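Local coordinates for CDGSH iron-sulfur domain-containing protein 3, mitochondrial (Homo sapiens, PDB 6AVJ) that binds two [2Fe-2S] clusters, can transfer them to the apoferrodoxins FDX1 and FDX2, and contributes to iron and reactive oxygen homeostasis in mitochondria, at residues Arg58-Cys63 with Pro71-Gly76; Gly19-Trp24 with Pro49-Ala54; Arg3-Leu8 with Cys27-Lys32. The protein carries 2 engineered substitutions. All coordinates share one frame; numbering follows the deposited sequence.

Interaction 1 of 3, residues Arg58-Cys63 with Pro71-Gly76; sequences RMVALC and PPYCDG. With FES (Fe2/s2 (inorganic) cluster), chain E.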
ATOM      1  N   ARG A  58       3.832 -16.749   5.344  1.00 12.68           N
ATOM      2  CA  ARG A  58       2.465 -16.977   4.883  1.00 15.65           C
ATOM      3  C   ARG A  58       2.173 -16.037   3.712  1.00 14.29           C
ATOM      4  O   ARG A  58       2.856 -15.032   3.522  1.00 12.27           O
ATOM      5  CB  ARG A  58       1.434 -16.782   6.006  1.00 17.11           C
ATOM      6  CG  ARG A  58       1.332 -15.371   6.583  1.00 20.40           C
ATOM      7  CD  ARG A  58       0.197 -15.233   7.598  1.00 27.85           C
ATOM      8  NE  ARG A  58      -1.063 -15.810   7.110  1.00 37.54           N
ATOM      9  CZ  ARG A  58      -1.634 -16.905   7.628  1.00 38.70           C
ATOM     10  NH1 ARG A  58      -1.071 -17.565   8.640  1.00 45.04           N
ATOM     11  NH2 ARG A  58      -2.779 -17.352   7.111  1.00 34.53           N
ATOM     12  N   MET A  59       1.157 -16.383   2.936  1.00 11.49           N
ATOM     13  CA  MET A  59       0.627 -15.511   1.882  1.00 11.06           C
ATOM     14  C   MET A  59      -0.296 -14.462   2.524  1.00 12.57           C
ATOM     15  O   MET A  59      -1.164 -14.812   3.323  1.00 16.42           O
ATOM     16  CB  MET A  59      -0.189 -16.321   0.879  1.00 19.12           C
ATOM     17  CG  MET A  59       0.585 -17.425   0.187  1.00 20.45           C
ATOM     18  SD  MET A  59       2.000 -16.786  -0.733  1.00 23.83           S
ATOM     19  CE  MET A  59       1.156 -15.571  -1.817  1.00 17.10           C
ATOM     20  N   VAL A  60      -0.103 -13.188   2.204  1.00 12.44           N
ATOM     21  CA  VAL A  60      -1.007 -12.142   2.668  1.00 13.90           C
ATOM     22  C   VAL A  60      -1.428 -11.324   1.451  1.00 16.53           C
ATOM     23  O   VAL A  60      -0.843 -11.424   0.380  1.00 14.61           O
ATOM     24  CB  VAL A  60      -0.376 -11.220   3.714  1.00 11.69           C
ATOM     25  CG1 VAL A  60       0.107 -12.032   4.918  1.00 13.43           C
ATOM     26  CG2 VAL A  60       0.746 -10.440   3.091  1.00 12.91           C
ATOM     27  N   ALA A  61      -2.426 -10.495   1.644  1.00 10.14           N
ATOM     28  CA  ALA A  61      -2.868  -9.547   0.603  1.00 11.72           C
ATOM     29  C   ALA A  61      -2.604  -8.137   1.112  1.00  9.08           C
ATOM     30  O   ALA A  61      -3.162  -7.742   2.140  1.00 10.40           O
ATOM     31  CB  ALA A  61      -4.344  -9.730   0.292  1.00 17.43           C
ATOM     32  N   LEU A  62      -1.698  -7.414   0.451  1.00 12.61           N
ATOM     33  CA  LEU A  62      -1.349  -6.050   0.858  1.00 12.19           C
ATOM     34  C   LEU A  62      -2.124  -5.004   0.061  1.00 11.35           C
ATOM     35  O   LEU A  62      -2.355  -5.151  -1.135  1.00 10.93           O
ATOM     36  CB  LEU A  62       0.164  -5.808   0.718  1.00  9.30           C
ATOM     37  CG  LEU A  62       0.998  -6.710   1.676  1.00  9.04           C
ATOM     38  CD1 LEU A  62       2.467  -6.517   1.569  1.00 10.71           C
ATOM     39  CD2 LEU A  62       0.504  -6.654   3.109  1.00 13.91           C
ATOM     40  N   CYS A  63      -2.476  -3.917   0.735  1.00 10.24           N
ATOM     41  CA  CYS A  63      -3.376  -2.927   0.164  1.00  9.05           C
ATOM     42  C   CYS A  63      -2.635  -2.042  -0.833  1.00  8.49           C
ATOM     43  O   CYS A  63      -1.520  -1.542  -0.557  1.00  9.00           O
ATOM     44  CB  CYS A  63      -3.976  -2.084   1.300  1.00  8.37           C
ATOM     45  SG  CYS A  63      -4.944  -0.682   0.746  1.00  7.89           S
ATOM     46  N   PRO A  71      -4.008  -1.151   7.789  1.00 13.63           N
ATOM     47  CA  PRO A  71      -2.751  -1.187   7.058  1.00  9.87           C
ATOM     48  C   PRO A  71      -1.734  -2.039   7.781  1.00 11.67           C
ATOM     49  O   PRO A  71      -1.657  -2.019   9.019  1.00 12.52           O
ATOM     50  CB  PRO A  71      -2.322   0.286   7.039  1.00 12.54           C
ATOM     51  CG  PRO A  71      -2.936   0.827   8.284  1.00 17.65           C
ATOM     52  CD  PRO A  71      -4.258   0.180   8.362  1.00 16.77           C
ATOM     53  N   PRO A  72      -0.854  -2.736   7.039  1.00 11.90           N
ATOM     54  CA  PRO A  72      -0.667  -2.684   5.568  1.00 10.21           C
ATOM     55  C   PRO A  72      -1.632  -3.590   4.764  1.00  8.17           C
ATOM     56  O   PRO A  72      -1.516  -3.687   3.541  1.00 10.45           O
ATOM     57  CB  PRO A  72       0.757  -3.181   5.426  1.00  8.35           C
ATOM     58  CG  PRO A  72       0.805  -4.250   6.446  1.00 11.22           C
ATOM     59  CD  PRO A  72       0.165  -3.591   7.649  1.00 13.38           C
ATOM     60  N   TYR A  73      -2.536  -4.287   5.444  1.00 10.13           N
ATOM     61  CA  TYR A  73      -3.270  -5.385   4.825  1.00  9.56           C
ATOM     62  C   TYR A  73      -4.544  -4.881   4.144  1.00 13.62           C
ATOM     63  O   TYR A  73      -5.182  -3.926   4.601  1.00 10.52           O
ATOM     64  CB  TYR A  73      -3.672  -6.440   5.863  1.00 12.76           C
ATOM     65  CG  TYR A  73      -2.482  -6.968   6.622  1.00 16.30           C
ATOM     66  CD1 TYR A  73      -1.611  -7.810   5.999  1.00 15.19           C
ATOM     67  CD2 TYR A  73      -2.208  -6.572   7.935  1.00 17.65           C
ATOM     68  CE1 TYR A  73      -0.501  -8.324   6.648  1.00 20.92           C
ATOM     69  CE2 TYR A  73      -1.049  -7.077   8.611  1.00 17.23           C
ATOM     70  CZ  TYR A  73      -0.216  -7.961   7.927  1.00 21.72           C
ATOM     71  OH  TYR A  73       0.925  -8.513   8.489  1.00 27.09           O
ATOM     72  N   CYS A  74      -4.925  -5.591   3.096  1.00  8.78           N
ATOM     73  CA  CYS A  74      -6.213  -5.388   2.428  1.00  9.57           C
ATOM     74  C   CYS A  74      -7.318  -5.764   3.398  1.00 11.89           C
ATOM     75  O   CYS A  74      -7.271  -6.833   4.010  1.00 13.03           O
ATOM     76  CB  CYS A  74      -6.326  -6.277   1.182  1.00 10.21           C
ATOM     77  SG  CYS A  74      -7.902  -6.112   0.297  1.00  8.93           S
ATOM     78  N   ASP A  75      -8.274  -4.876   3.589  1.00 10.85           N
ATOM     79  CA  ASP A  75      -9.432  -5.217   4.403  1.00  9.87           C
ATOM     80  C   ASP A  75     -10.707  -5.152   3.584  1.00  9.89           C
ATOM     81  O   ASP A  75     -11.794  -5.082   4.157  1.00 10.21           O
ATOM     82  CB  ASP A  75      -9.529  -4.319   5.639  1.00 10.57           C
ATOM     83  CG  ASP A  75      -9.945  -2.896   5.319  1.00 16.39           C
ATOM     84  OD1 ASP A  75     -10.075  -2.518   4.120  1.00  8.80           O
ATOM     85  OD2 ASP A  75     -10.127  -2.113   6.288  1.00 14.44           O
ATOM     86  N   GLY A  76     -10.605  -5.105   2.257  1.00  8.33           N
ATOM     87  CA  GLY A  76     -11.789  -5.128   1.427  1.00  9.65           C
ATOM     88  C   GLY A  76     -12.447  -3.778   1.207  1.00 11.95           C
ATOM     89  O   GLY A  76     -13.469  -3.712   0.509  1.00 11.04           O
TER
HETATM   90 FE1  FES E 202      -8.036  -3.923  -0.548  1.00 10.84          FE
HETATM   91 FE2  FES E 202      -6.833  -1.438  -0.301  1.00 10.85          FE
HETATM   92  S1  FES E 202      -6.469  -3.005  -1.837  1.00 10.82           S
HETATM   93  S2  FES E 202      -8.328  -2.393   1.015  1.00 10.04           S
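Ala-61 and Cys-63 are joined to Pro-72 and Cys-74 by two nearly straight backbone hydrogen bonds: Cys-74 N donates to Ala-61 O at 2.9 Å, and Cys-63 N to Pro-72 O at 3.0 Å. Between them Leu-62 and Tyr-73 form a single beta bridge. This is the second CDGSH motif of the protein, and it shows how backbone pairing can set up a metal site, since the residues just beyond the bridge are two of the cluster's cysteine ligands. Both sulfurs stand anti to their backbone N (chi1 173° for Cys-63, 179° for Cys-74), and each takes a different iron. Cys-63 SG lies 2.3 Å from FE2, and Cys-74 SG 2.4 Å from FE1. Cys-65 supplies the other protein ligand of FE2, while the engineered Cys-78 does so for FE1. A weak hydrogen bond from Gly-76 N reaches Cys-74 SG at 3.5 Å and may draw a little charge from the thiolate.

The rest of the contact is apolar. CD2 of Leu-62 does most of the work: it meets the Tyr-73 ring at CD1, 3.8 Å away, and also touches Pro-72 CG. Pro-72, which follows a cis peptide bond, has its CG 3.9 Å above the plane of the Tyr-73 ring, over the centre. Ala-61 CB rests against Cys-74 CB. At the far end, Val-60 CB approaches the edge of the Tyr-73 ring, 4.1 Å from CE1.

Interaction 2 of 3, residues Gly19-Trp24 with Pro49-Ala54; sequences GKTYRW and PLKFKA. With FES (Fe2/s2 (inorganic) cluster), chain D.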
ATOM      1  N   GLY A  19      10.660 -13.100   9.796  1.00 16.15           N
ATOM      2  CA  GLY A  19      11.876 -12.419  10.156  1.00 13.39           C
ATOM      3  C   GLY A  19      12.318 -11.360   9.193  1.00 17.86           C
ATOM      4  O   GLY A  19      13.347 -10.705   9.430  1.00 14.66           O
ATOM      5  N   LYS A  20      11.629 -11.222   8.077  1.00 15.77           N
ATOM      6  CA  LYS A  20      12.069 -10.303   7.043  1.00 16.01           C
ATOM      7  C   LYS A  20      11.349  -8.987   7.248  1.00 15.31           C
ATOM      8  O   LYS A  20      10.174  -8.968   7.629  1.00 12.37           O
ATOM      9  CB  LYS A  20      11.791 -10.844   5.650  1.00 17.96           C
ATOM     10  CG  LYS A  20      12.374  -9.999   4.549  1.00 20.33           C
ATOM     11  CD  LYS A  20      12.403 -10.814   3.257  1.00 24.00           C
ATOM     12  CE  LYS A  20      12.682  -9.967   2.033  1.00 23.99           C
ATOM     13  NZ  LYS A  20      12.792 -10.874   0.857  1.00 34.60           N
ATOM     14  N   THR A  21      12.076  -7.902   7.041  1.00 15.68           N
ATOM     15  CA  THR A  21      11.529  -6.550   7.206  1.00 13.58           C
ATOM     16  C   THR A  21      11.003  -6.030   5.882  1.00 14.25           C
ATOM     17  O   THR A  21      11.667  -6.149   4.851  1.00 10.78           O
ATOM     18  CB  THR A  21      12.587  -5.579   7.750  1.00 15.63           C
ATOM     19  OG1 THR A  21      12.916  -5.990   9.066  1.00 17.46           O
ATOM     20  CG2 THR A  21      12.044  -4.141   7.793  1.00 18.84           C
ATOM     21  N   TYR A  22       9.799  -5.462   5.918  1.00 14.05           N
ATOM     22  CA  TYR A  22       9.121  -4.960   4.737  1.00 11.80           C
ATOM     23  C   TYR A  22       8.754  -3.502   4.975  1.00 11.33           C
ATOM     24  O   TYR A  22       8.613  -3.072   6.129  1.00 13.21           O
ATOM     25  CB  TYR A  22       7.852  -5.781   4.424  1.00 14.23           C
ATOM     26  CG  TYR A  22       8.122  -7.245   4.097  1.00 13.04           C
ATOM     27  CD1 TYR A  22       8.221  -8.209   5.105  1.00 11.69           C
ATOM     28  CD2 TYR A  22       8.351  -7.648   2.790  1.00 14.90           C
ATOM     29  CE1 TYR A  22       8.513  -9.546   4.806  1.00 14.98           C
ATOM     30  CE2 TYR A  22       8.620  -9.005   2.480  1.00 17.22           C
ATOM     31  CZ  TYR A  22       8.694  -9.934   3.494  1.00 16.13           C
ATOM     32  OH  TYR A  22       8.978 -11.253   3.188  1.00 14.39           O
ATOM     33  N   ARG A  23       8.557  -2.765   3.867  1.00 11.50           N
ATOM     34  CA  ARG A  23       8.205  -1.326   3.896  1.00 11.04           C
ATOM     35  C   ARG A  23       7.026  -1.102   2.959  1.00  9.03           C
ATOM     36  O   ARG A  23       7.188  -1.063   1.735  1.00 11.28           O
ATOM     37  CB  ARG A  23       9.387  -0.454   3.519  1.00 13.49           C
ATOM     38  CG  ARG A  23      10.494  -0.441   4.621  1.00 18.94           C
ATOM     39  CD  ARG A  23      11.754   0.247   4.186  1.00 20.57           C
ATOM     40  NE  ARG A  23      12.700   0.332   5.307  1.00 24.63           N
ATOM     41  CZ  ARG A  23      13.473  -0.670   5.725  1.00 26.27           C
ATOM     42  NH1 ARG A  23      13.447  -1.849   5.113  1.00 22.03           N
ATOM     43  NH2 ARG A  23      14.293  -0.499   6.759  1.00 32.79           N
ATOM     44  N   TRP A  24       5.837  -1.032   3.533  1.00  8.91           N
ATOM     45  CA  TRP A  24       4.622  -0.918   2.735  1.00 11.22           C
ATOM     46  C   TRP A  24       4.453   0.499   2.200  1.00 10.70           C
ATOM     47  O   TRP A  24       4.602   1.471   2.937  1.00  9.79           O
ATOM     48  CB  TRP A  24       3.408  -1.259   3.566  1.00  8.48           C
ATOM     49  CG  TRP A  24       2.060  -1.091   2.865  1.00  6.75           C
ATOM     50  CD1 TRP A  24       1.613  -1.811   1.818  1.00 10.40           C
ATOM     51  CD2 TRP A  24       1.000  -0.209   3.229  1.00  8.55           C
ATOM     52  NE1 TRP A  24       0.336  -1.438   1.488  1.00  9.73           N
ATOM     53  CE2 TRP A  24      -0.067  -0.457   2.359  1.00  8.99           C
ATOM     54  CE3 TRP A  24       0.826   0.734   4.247  1.00  8.97           C
ATOM     55  CZ2 TRP A  24      -1.267   0.281   2.421  1.00 10.77           C
ATOM     56  CZ3 TRP A  24      -0.347   1.427   4.327  1.00 12.38           C
ATOM     57  CH2 TRP A  24      -1.382   1.212   3.411  1.00 10.29           C
ATOM     58  N   PRO A  49       7.239   5.106   4.418  1.00 12.97           N
ATOM     59  CA  PRO A  49       6.569   3.796   4.345  1.00 13.04           C
ATOM     60  C   PRO A  49       6.340   3.205   5.732  1.00  9.11           C
ATOM     61  O   PRO A  49       7.000   3.572   6.713  1.00 13.34           O
ATOM     62  CB  PRO A  49       7.549   2.948   3.527  1.00 14.92           C
ATOM     63  CG  PRO A  49       8.869   3.514   3.869  1.00 16.11           C
ATOM     64  CD  PRO A  49       8.604   5.023   3.894  1.00 16.41           C
ATOM     65  N   LEU A  50       5.339   2.341   5.815  1.00 10.92           N
ATOM     66  CA  LEU A  50       5.003   1.643   7.057  1.00 11.18           C
ATOM     67  C   LEU A  50       5.926   0.436   7.175  1.00 10.26           C
ATOM     68  O   LEU A  50       5.752  -0.578   6.493  1.00 10.13           O
ATOM     69  CB  LEU A  50       3.521   1.262   7.074  1.00 12.76           C
ATOM     70  CG  LEU A  50       3.022   0.577   8.375  1.00 14.82           C
ATOM     71  CD1 LEU A  50       2.940   1.610   9.441  1.00 22.14           C
ATOM     72  CD2 LEU A  50       1.607  -0.021   8.195  1.00 19.93           C
ATOM     73  N   LYS A  51       6.943   0.548   8.024  1.00 11.25           N
ATOM     74  CA  LYS A  51       7.901  -0.542   8.180  1.00 13.68           C
ATOM     75  C   LYS A  51       7.305  -1.613   9.089  1.00 14.34           C
ATOM     76  O   LYS A  51       6.736  -1.300  10.147  1.00 14.33           O
ATOM     77  CB  LYS A  51       9.236  -0.023   8.733  1.00 17.89           C
ATOM     78  CG  LYS A  51      10.370  -1.071   8.738  1.00 19.65           C
ATOM     79  CD  LYS A  51      11.759  -0.480   9.111  1.00 24.66           C
ATOM     80  CE  LYS A  51      11.756  -0.022  10.535  1.00 30.87           C
ATOM     81  NZ  LYS A  51      13.123   0.423  10.962  1.00 38.59           N
ATOM     82  N   PHE A  52       7.403  -2.879   8.665  1.00 12.17           N
ATOM     83  CA  PHE A  52       6.928  -3.990   9.491  1.00 11.21           C
ATOM     84  C   PHE A  52       7.788  -5.226   9.263  1.00 14.42           C
ATOM     85  O   PHE A  52       8.392  -5.416   8.208  1.00 15.09           O
ATOM     86  CB  PHE A  52       5.444  -4.349   9.284  1.00 15.58           C
ATOM     87  CG  PHE A  52       5.107  -4.925   7.922  1.00 13.27           C
ATOM     88  CD1 PHE A  52       4.996  -4.093   6.815  1.00 13.31           C
ATOM     89  CD2 PHE A  52       4.897  -6.292   7.747  1.00 16.50           C
ATOM     90  CE1 PHE A  52       4.659  -4.601   5.570  1.00 13.70           C
ATOM     91  CE2 PHE A  52       4.592  -6.803   6.474  1.00 12.04           C
ATOM     92  CZ  PHE A  52       4.458  -5.968   5.416  1.00 12.20           C
ATOM     93  N   LYS A  53       7.849  -6.066  10.279  1.00 14.81           N
ATOM     94  CA  LYS A  53       8.662  -7.280  10.219  1.00 18.02           C
ATOM     95  C   LYS A  53       7.700  -8.446  10.281  1.00 16.36           C
ATOM     96  O   LYS A  53       6.874  -8.517  11.194  1.00 19.41           O
ATOM     97  CB  LYS A  53       9.662  -7.377  11.373  1.00 23.03           C
ATOM     98  CG  LYS A  53      10.489  -8.705  11.338  1.00 25.30           C
ATOM     99  CD  LYS A  53      11.584  -8.813  12.418  1.00 26.96           C
ATOM    100  CE  LYS A  53      12.767  -7.919  12.124  1.00 30.77           C
ATOM    101  NZ  LYS A  53      13.913  -8.293  12.993  1.00 41.33           N
ATOM    102  N   ALA A  54       7.802  -9.345   9.326  1.00 14.75           N
ATOM    103  CA  ALA A  54       6.863 -10.456   9.262  1.00 17.32           C
ATOM    104  C   ALA A  54       7.129 -11.409  10.410  1.00 15.29           C
ATOM    105  O   ALA A  54       8.269 -11.798  10.626  1.00 17.00           O
ATOM    106  CB  ALA A  54       7.010 -11.217   7.943  1.00 14.17           C
TER
HETATM  107 FE1  FES D 201       7.606   5.130  -0.228  1.00 13.79          FE
HETATM  108 FE2  FES D 201       5.102   5.157  -1.244  1.00 13.51          FE
HETATM  109  S1  FES D 201       5.643   5.185   0.872  1.00 12.13           S
HETATM  110  S2  FES D 201       6.994   5.033  -2.353  1.00 11.52           S
HETATM  111  O   HOH W   1      14.961 -10.911  11.794  1.00 26.80           O
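Tyr-22 and Phe-52 form a hydrogen-bonded pair at the middle of two antiparallel strands, 21-24 and 50-53, whose axes run at 154°. Six backbone hydrogen bonds tie the segments: reciprocal pairs between Tyr-22 and Phe-52 and between Trp-24 and Leu-50, then Ala-54 N to Lys-20 O and Gly-19 N to Ala-54 O. The shortest, Tyr-22 N to Phe-52 O, is 2.7 Å.

Aromatic packing occupies the face bearing Tyr-22, Trp-24, Leu-50 and Phe-52. The Phe-52 ring, its CG set between backbone N and carbonyl carbon (chi1 67°), turns a face to Tyr-22 CB, which lies 3.8 Å from the ring centroid (CH-pi). The two rings, tilted by 25°, are slid apart and barely overlap. Trp-24 CB reaches the edge of Phe-52, and Leu-50 CB meets the Trp-24 edge at CE3, 3.9 Å away. Outside the strand pair, Tyr-22 OH bonds with Val-17 N and Trp-24 NE1 with Cys-63 O.

The face with Thr-21, Arg-23, Lys-51 and Lys-53 is polar and charged. Thr-21 CG2 touches Lys-51 CG at 3.6 Å. The aliphatic chain of Lys-51 lies alongside Arg-23, its CD over one guanidinium face, although the like charges of Arg-23 NH2 and Lys-51 NZ are 4.5 Å apart. One water links Lys-53 NZ with Gly-19 O.

Pro-49 packs on Arg-23 and touches the first cluster; the pairing is consistent with the beta cap of the NEET fold, as in related proteins.

Interaction 3 of 3, residues Arg3-Leu8 with Cys27-Lys32; sequences RSVVAL and CGRSKK. With FES (Fe2/s2 (inorganic) cluster), chain D.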
ATOM      1  N   ARG A   3      -1.382  14.404  -0.039  1.00 16.09           N
ATOM      2  CA  ARG A   3      -2.459  13.408  -0.003  1.00 17.93           C
ATOM      3  C   ARG A   3      -1.959  12.066  -0.557  1.00 12.95           C
ATOM      4  O   ARG A   3      -1.156  12.034  -1.476  1.00 14.08           O
ATOM      5  CB  ARG A   3      -3.662  13.902  -0.836  1.00 20.43           C
ATOM      6  CG  ARG A   3      -4.274  15.220  -0.275  1.00 30.34           C
ATOM      7  CD  ARG A   3      -5.511  15.723  -1.065  1.00 42.78           C
ATOM      8  NE  ARG A   3      -6.686  14.875  -0.863  1.00 49.90           N
ATOM      9  CZ  ARG A   3      -7.793  14.923  -1.605  1.00 46.14           C
ATOM     10  NH1 ARG A   3      -7.910  15.790  -2.615  1.00 42.20           N
ATOM     11  NH2 ARG A   3      -8.789  14.088  -1.338  1.00 40.16           N
ATOM     12  N   SER A   4      -2.437  10.953   0.001  1.00 13.31           N
ATOM     13  CA  SER A   4      -2.131   9.692  -0.666  1.00 11.96           C
ATOM     14  C   SER A   4      -3.004   9.538  -1.913  1.00 13.34           C
ATOM     15  O   SER A   4      -4.071  10.147  -2.048  1.00 14.21           O
ATOM     16  CB  SER A   4      -2.354   8.506   0.273  1.00 15.18           C
ATOM     17  OG  SER A   4      -3.735   8.465   0.590  1.00 22.05           O
ATOM     18  N   VAL A   5      -2.564   8.675  -2.809  1.00 11.47           N
ATOM     19  CA  VAL A   5      -3.306   8.404  -4.036  1.00 13.68           C
ATOM     20  C   VAL A   5      -3.558   6.897  -4.197  1.00 13.23           C
ATOM     21  O   VAL A   5      -2.902   6.049  -3.588  1.00 12.76           O
ATOM     22  CB  VAL A   5      -2.557   8.999  -5.275  1.00 13.60           C
ATOM     23  CG1 VAL A   5      -2.347  10.544  -5.096  1.00 15.20           C
ATOM     24  CG2 VAL A   5      -1.201   8.288  -5.518  1.00 17.24           C
ATOM     25  N   VAL A   6      -4.588   6.573  -4.962  1.00 13.33           N
ATOM     26  CA  VAL A   6      -4.949   5.181  -5.226  1.00 15.69           C
ATOM     27  C   VAL A   6      -3.954   4.621  -6.249  1.00 16.67           C
ATOM     28  O   VAL A   6      -3.876   5.108  -7.385  1.00 15.49           O
ATOM     29  CB  VAL A   6      -6.398   5.094  -5.747  1.00 11.60           C
ATOM     30  CG1 VAL A   6      -6.725   3.698  -6.223  1.00 16.01           C
ATOM     31  CG2 VAL A   6      -7.388   5.573  -4.726  1.00 12.62           C
ATOM     32  N   ALA A   7      -3.159   3.621  -5.845  1.00 13.17           N
ATOM     33  CA  ALA A   7      -2.193   3.037  -6.786  1.00 13.53           C
ATOM     34  C   ALA A   7      -2.838   2.000  -7.690  1.00 19.32           C
ATOM     35  O   ALA A   7      -2.534   1.927  -8.889  1.00 17.55           O
ATOM     36  CB  ALA A   7      -1.020   2.397  -6.027  1.00 15.85           C
ATOM     37  N   LEU A   8      -3.678   1.149  -7.119  1.00 18.50           N
ATOM     38  CA  LEU A   8      -4.384   0.125  -7.868  1.00 16.63           C
ATOM     39  C   LEU A   8      -5.670  -0.108  -7.119  1.00 13.67           C
ATOM     40  O   LEU A   8      -5.841   0.383  -5.997  1.00 12.75           O
ATOM     41  CB  LEU A   8      -3.558  -1.191  -7.986  1.00 14.70           C
ATOM     42  CG  LEU A   8      -2.196  -1.059  -8.658  1.00 21.49           C
ATOM     43  CD1 LEU A   8      -1.229  -2.159  -8.261  1.00 25.87           C
ATOM     44  CD2 LEU A   8      -2.420  -1.028 -10.196  1.00 25.74           C
ATOM     45  N   CYS A  27       1.899   5.929   0.322  1.00  9.72           N
ATOM     46  CA  CYS A  27       1.602   7.146  -0.431  1.00 12.34           C
ATOM     47  C   CYS A  27       0.918   6.894  -1.776  1.00 12.95           C
ATOM     48  O   CYS A  27       0.350   7.840  -2.353  1.00 12.26           O
ATOM     49  CB  CYS A  27       2.892   7.975  -0.651  1.00 14.36           C
ATOM     50  SG  CYS A  27       4.026   7.222  -1.917  1.00 11.45           S
ATOM     51  N   GLY A  28       0.923   5.655  -2.268  1.00 11.05           N
ATOM     52  CA  GLY A  28       0.355   5.296  -3.552  1.00 13.65           C
ATOM     53  C   GLY A  28       1.222   5.554  -4.776  1.00 12.15           C
ATOM     54  O   GLY A  28       0.785   5.242  -5.888  1.00 11.27           O
ATOM     55  N   ARG A  29       2.447   6.045  -4.612  1.00  9.54           N
ATOM     56  CA  ARG A  29       3.254   6.462  -5.753  1.00 15.82           C
ATOM     57  C   ARG A  29       4.308   5.437  -6.172  1.00 13.93           C
ATOM     58  O   ARG A  29       4.881   5.566  -7.248  1.00 12.27           O
ATOM     59  CB  ARG A  29       3.939   7.804  -5.431  1.00 12.83           C
ATOM     60  CG  ARG A  29       2.887   8.983  -5.283  1.00 13.39           C
ATOM     61  CD  ARG A  29       3.478  10.325  -4.781  1.00 11.60           C
ATOM     62  NE  ARG A  29       2.357  11.273  -4.743  1.00 10.95           N
ATOM     63  CZ  ARG A  29       1.944  11.985  -5.791  1.00 14.32           C
ATOM     64  NH1 ARG A  29       2.597  11.911  -6.931  1.00 12.26           N
ATOM     65  NH2 ARG A  29       0.887  12.782  -5.688  1.00 17.00           N
ATOM     66  N   SER A  30       4.628   4.470  -5.335  1.00 12.55           N
ATOM     67  CA  SER A  30       5.650   3.504  -5.706  1.00 14.18           C
ATOM     68  C   SER A  30       5.287   2.821  -7.021  1.00 13.24           C
ATOM     69  O   SER A  30       4.128   2.465  -7.263  1.00 14.88           O
ATOM     70  CB  SER A  30       5.819   2.435  -4.651  1.00 11.85           C
ATOM     71  OG  SER A  30       6.755   1.451  -5.187  1.00 14.96           O
ATOM     72  N   LYS A  31       6.297   2.632  -7.869  1.00 14.22           N
ATOM     73  CA  LYS A  31       6.130   1.826  -9.071  1.00 15.67           C
ATOM     74  C   LYS A  31       6.470   0.354  -8.816  1.00 20.17           C
ATOM     75  O   LYS A  31       6.497  -0.432  -9.766  1.00 19.18           O
ATOM     76  CB  LYS A  31       6.987   2.389 -10.218  1.00 17.51           C
ATOM     77  CG  LYS A  31       6.879   3.921 -10.410  1.00 23.08           C
ATOM     78  CD  LYS A  31       5.452   4.435 -10.452  1.00 34.52           C
ATOM     79  CE  LYS A  31       4.604   3.766 -11.533  1.00 43.44           C
ATOM     80  NZ  LYS A  31       3.155   4.254 -11.530  1.00 42.91           N
ATOM     81  N   LYS A  32       6.724  -0.037  -7.553  1.00 15.35           N
ATOM     82  CA  LYS A  32       6.924  -1.450  -7.195  1.00 18.90           C
ATOM     83  C   LYS A  32       5.903  -1.865  -6.138  1.00 14.96           C
ATOM     84  O   LYS A  32       6.261  -2.397  -5.072  1.00 16.76           O
ATOM     85  CB  LYS A  32       8.367  -1.698  -6.708  1.00 21.95           C
ATOM     86  CG  LYS A  32       9.404  -1.043  -7.680  1.00 25.93           C
ATOM     87  CD  LYS A  32      10.600  -1.914  -8.004  1.00 36.88           C
ATOM     88  CE  LYS A  32      11.585  -1.980  -6.830  1.00 42.40           C
ATOM     89  NZ  LYS A  32      12.714  -2.959  -7.078  1.00 61.79           N
TER
HETATM   90 FE1  FES D 201       7.606   5.130  -0.228  1.00 13.79          FE
HETATM   91 FE2  FES D 201       5.102   5.157  -1.244  1.00 13.51          FE
HETATM   92  S1  FES D 201       5.643   5.185   0.872  1.00 12.13           S
HETATM   93  S2  FES D 201       6.994   5.033  -2.353  1.00 11.52           S
HETATM   94  O   HOH W   2       1.035  10.497  -2.404  1.00 12.11           O
HETATM   95  O   HOH W   3      -0.716  13.875  -3.515  1.00 14.86           O
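Val-5 and Gly-28 bring residues 3-8, near the start of this chain, against the loop of Cys-27. Val-5 N donates to Cys-27 O at 3.1 Å from well above the carbonyl plane. Cys-27 O also accepts from a water, whose O lies 2.7 Å away, so two donors grip it. Val-5 CG2, placed between backbone N and carbonyl carbon, lies 3.6 Å from Cys-27 O, while CG1 lies 4.0 Å from Arg-29 NH2. The Val-5 and Arg-29 side chains cross at about a right angle.

Gly-28 meets Val-5 with bare backbone: its CA approaches Val-5 O to 3.3 Å in a CA-H...O contact. Its positive phi favours glycine, and a CB here would clash with Val-5 O. Ala-7 CB lies 3.4 Å from Gly-28 O.

The water on Cys-27 O also bridges Arg-29 NE and Arg-3 O; a second joins Arg-29 NH2 to Arg-3 O, both in the guanidinium plane.

Cys-27 itself binds the metal, its SG 2.4 Å from FE2 of the first cluster and accepting a hydrogen bond from Arg-29 N. Cys-25 is that iron's other protein ligand. Residues 3-8 thus back the Cys-X-Cys ligand loop of the first CDGSH motif.

The three contacts border two clusters in one monomeric NEET fold. Along the chain, interactions 2 and 3 alternate their segments: 3-8, 19-24, 27-32, then 49-54. Interaction 1 follows, strand 50-53 leading on to 58-62. Interactions 2 and 3, with centres about 17 Å apart, lie on opposite sides of the chain's centre yet both touch the first cluster; interaction 1 holds the second. The centres of interactions 1 and 2 are about 13 Å apart, and there the strand pair packs on the second cluster's loop, Trp-24 and Leu-50 against Pro-71 and Pro-72. Interaction 3, centred about 15 Å from interaction 1, does not touch it. Within this monomer, interaction 2 thus links the two cluster sites.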